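Local atomic coordinates of ATP-dependent DNA helicase RecQ (Porphyromonas gingivalis, PDB entry 3IUO), a protein that probably couples ATP hydrolysis to the unwinding of duplex DNA by translocating in the 3'-5' direction, and is represented here by its C-terminal domain. Residues B[83-88]-B[110-115]. Numbering follows the deposited sequence.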
loop_
_atom_site.group_PDB
_atom_site.type_symbol
_atom_site.label_atom_id
_atom_site.label_comp_id
_atom_site.label_asym_id
_atom_site.label_seq_id
_atom_site.Cartn_x
_atom_site.Cartn_y
_atom_site.Cartn_z
ATOM N N GLU B 83 -13.959 -7.111 -0.184
ATOM C CA GLU B 83 -14.390 -6.443 -1.409
ATOM C C GLU B 83 -13.741 -5.085 -1.586
ATOM O O GLU B 83 -13.315 -4.729 -2.707
ATOM C CB GLU B 83 -15.904 -6.290 -1.467
ATOM C CG GLU B 83 -16.371 -6.144 -2.885
ATOM C CD GLU B 83 -16.314 -7.470 -3.698
ATOM O OE1 GLU B 83 -16.013 -8.565 -3.142
ATOM O OE2 GLU B 83 -16.597 -7.418 -4.916
ATOM N N TYR B 84 -13.626 -4.337 -0.486
ATOM C CA TYR B 84 -12.881 -3.085 -0.526
ATOM C C TYR B 84 -11.464 -3.301 -1.090
ATOM O O TYR B 84 -11.037 -2.590 -2.014
ATOM C CB TYR B 84 -12.817 -2.411 0.862
ATOM C CG TYR B 84 -11.780 -1.335 0.869
ATOM C CD1 TYR B 84 -12.080 -0.056 0.397
ATOM C CD2 TYR B 84 -10.459 -1.626 1.243
ATOM C CE1 TYR B 84 -11.083 0.936 0.313
ATOM C CE2 TYR B 84 -9.461 -0.666 1.168
ATOM C CZ TYR B 84 -9.773 0.614 0.722
ATOM O OH TYR B 84 -8.799 1.567 0.656
ATOM N N PHE B 85 -10.748 -4.296 -0.581
ATOM C CA PHE B 85 -9.384 -4.506 -1.082
ATOM C C PHE B 85 -9.343 -4.947 -2.545
ATOM O O PHE B 85 -8.491 -4.499 -3.348
ATOM C CB PHE B 85 -8.592 -5.441 -0.149
ATOM C CG PHE B 85 -8.115 -4.740 1.103
ATOM C CD1 PHE B 85 -7.122 -3.745 1.007
ATOM C CD2 PHE B 85 -8.682 -5.033 2.336
ATOM C CE1 PHE B 85 -6.707 -3.043 2.157
ATOM C CE2 PHE B 85 -8.261 -4.358 3.502
ATOM C CZ PHE B 85 -7.265 -3.371 3.410
ATOM N N LYS B 86 -10.272 -5.821 -2.922
ATOM C CA LYS B 86 -10.332 -6.275 -4.297
ATOM C C LYS B 86 -10.531 -5.136 -5.281
ATOM O O LYS B 86 -10.009 -5.192 -6.380
ATOM C CB LYS B 86 -11.454 -7.302 -4.484
ATOM C CG LYS B 86 -11.098 -8.626 -3.911
ATOM C CD LYS B 86 -12.312 -9.558 -3.952
ATOM C CE LYS B 86 -11.914 -10.978 -3.650
ATOM N NZ LYS B 86 -11.521 -11.026 -2.240
ATOM N N GLU B 87 -11.299 -4.123 -4.866
ATOM C CA GLU B 87 -11.613 -2.975 -5.711
ATOM C C GLU B 87 -10.652 -1.795 -5.556
ATOM O O GLU B 87 -10.712 -0.857 -6.313
ATOM C CB GLU B 87 -13.053 -2.506 -5.476
ATOM C CG GLU B 87 -14.083 -3.574 -5.877
ATOM C CD GLU B 87 -13.944 -4.061 -7.332
ATOM O OE1 GLU B 87 -13.948 -5.299 -7.554
ATOM O OE2 GLU B 87 -13.837 -3.224 -8.262
ATOM N N SER B 88 -9.789 -1.864 -4.554
ATOM C CA SER B 88 -8.883 -0.744 -4.273
ATOM C C SER B 88 -7.752 -0.644 -5.293
ATOM O O SER B 88 -7.451 -1.597 -6.041
ATOM C CB SER B 88 -8.303 -0.909 -2.865
ATOM O OG SER B 88 -7.388 -1.999 -2.853
ATOM N N ARG B 110 -6.887 -4.629 9.366
ATOM C CA ARG B 110 -5.556 -5.229 9.277
ATOM C C ARG B 110 -5.586 -6.741 9.008
ATOM O O ARG B 110 -4.802 -7.240 8.191
ATOM C CB ARG B 110 -4.709 -4.938 10.515
ATOM C CG ARG B 110 -4.343 -3.482 10.589
ATOM C CD ARG B 110 -3.645 -3.170 11.897
ATOM N NE ARG B 110 -2.252 -3.624 11.884
ATOM C CZ ARG B 110 -1.438 -3.559 12.927
ATOM N NH1 ARG B 110 -1.877 -3.118 14.102
ATOM N NH2 ARG B 110 -0.176 -3.939 12.816
ATOM N N LEU B 111 -6.469 -7.481 9.697
ATOM C CA LEU B 111 -6.599 -8.920 9.480
ATOM C C LEU B 111 -6.984 -9.250 8.044
ATOM O O LEU B 111 -6.411 -10.160 7.429
ATOM C CB LEU B 111 -7.628 -9.519 10.452
ATOM C CG LEU B 111 -7.084 -9.706 11.878
ATOM C CD1 LEU B 111 -8.231 -10.065 12.860
ATOM C CD2 LEU B 111 -5.995 -10.808 11.970
ATOM N N VAL B 112 -7.986 -8.559 7.515
ATOM C CA VAL B 112 -8.456 -8.898 6.185
ATOM C C VAL B 112 -7.398 -8.491 5.169
ATOM O O VAL B 112 -7.251 -9.186 4.165
ATOM C CB VAL B 112 -9.823 -8.271 5.859
ATOM C CG1 VAL B 112 -10.295 -8.647 4.447
ATOM C CG2 VAL B 112 -10.828 -8.767 6.872
ATOM N N ARG B 113 -6.692 -7.391 5.438
ATOM C CA ARG B 113 -5.628 -6.921 4.543
ATOM C C ARG B 113 -4.502 -7.981 4.475
ATOM O O ARG B 113 -3.972 -8.234 3.398
ATOM C CB ARG B 113 -5.111 -5.581 5.057
ATOM C CG ARG B 113 -3.975 -4.975 4.227
ATOM C CD ARG B 113 -3.608 -3.596 4.708
ATOM N NE ARG B 113 -2.452 -3.070 3.956
ATOM C CZ ARG B 113 -1.196 -3.250 4.328
ATOM N NH1 ARG B 113 -0.922 -3.956 5.424
ATOM N NH2 ARG B 113 -0.219 -2.759 3.583
ATOM N N ILE B 114 -4.157 -8.588 5.605
ATOM C CA ILE B 114 -3.177 -9.720 5.607
ATOM C C ILE B 114 -3.643 -10.833 4.694
ATOM O O ILE B 114 -2.882 -11.325 3.848
ATOM C CB ILE B 114 -2.908 -10.231 7.041
ATOM C CG1 ILE B 114 -2.073 -9.180 7.800
ATOM C CG2 ILE B 114 -2.259 -11.621 7.058
ATOM C CD1 ILE B 114 -2.229 -9.287 9.309
ATOM N N LYS B 115 -4.906 -11.238 4.854
ATOM C CA LYS B 115 -5.490 -12.303 4.037
ATOM C C LYS B 115 -5.388 -11.931 2.539
ATOM O O LYS B 115 -4.940 -12.726 1.696
ATOM C CB LYS B 115 -6.945 -12.474 4.450
ATOM C CG LYS B 115 -7.733 -13.395 3.520
ATOM C CD LYS B 115 -9.148 -13.506 4.019
ATOM C CE LYS B 115 -10.089 -14.050 2.946
ATOM N NZ LYS B 115 -9.784 -15.487 2.618
#
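Phe-85 meets Arg-113 through a CH-pi contact: the CA of Arg-113 sits over one face of the phenyl ring, 4.2 Å from its centroid and 26° off the normal, and Tyr-84 CD2 covers the opposite face. The closest touch lies further out, Phe-85 CZ to Arg-113 CB at 3.5 Å. CG of the arginine stands anti to the backbone N (chi1 179°) and the chain stays extended to NE, laying CG and CD along the rim at CZ and CE1; ring and guanidinium planes stand 59° apart. Apolar packing adds Phe-85 CD2, 4.5 Å from Val-112 CG1.

The contact joins the C-terminal end of helix 75-87 to the middle of helix 106-121 in an all-helical C-terminal domain, whose earlier part matches the RecQ-1-like helix-turn-helix family. Val-112 extends the same interface to Leu-78, Ile-81 and Phe-82, and helix 46-58 packs against Arg-110, Leu-111 and Ile-114.

Arg-113 NH2 forms a salt bridge with Asp-91 OD1 and NH1 a hydrogen bond with Tyr-58 OH; the residue also packs on Thr-90 of the second subunit. Where helix 75-87 ends, Ser-88 OG donates to Phe-85 O at 2.8 Å, and Ser-88 N reaches that oxygen from the same face.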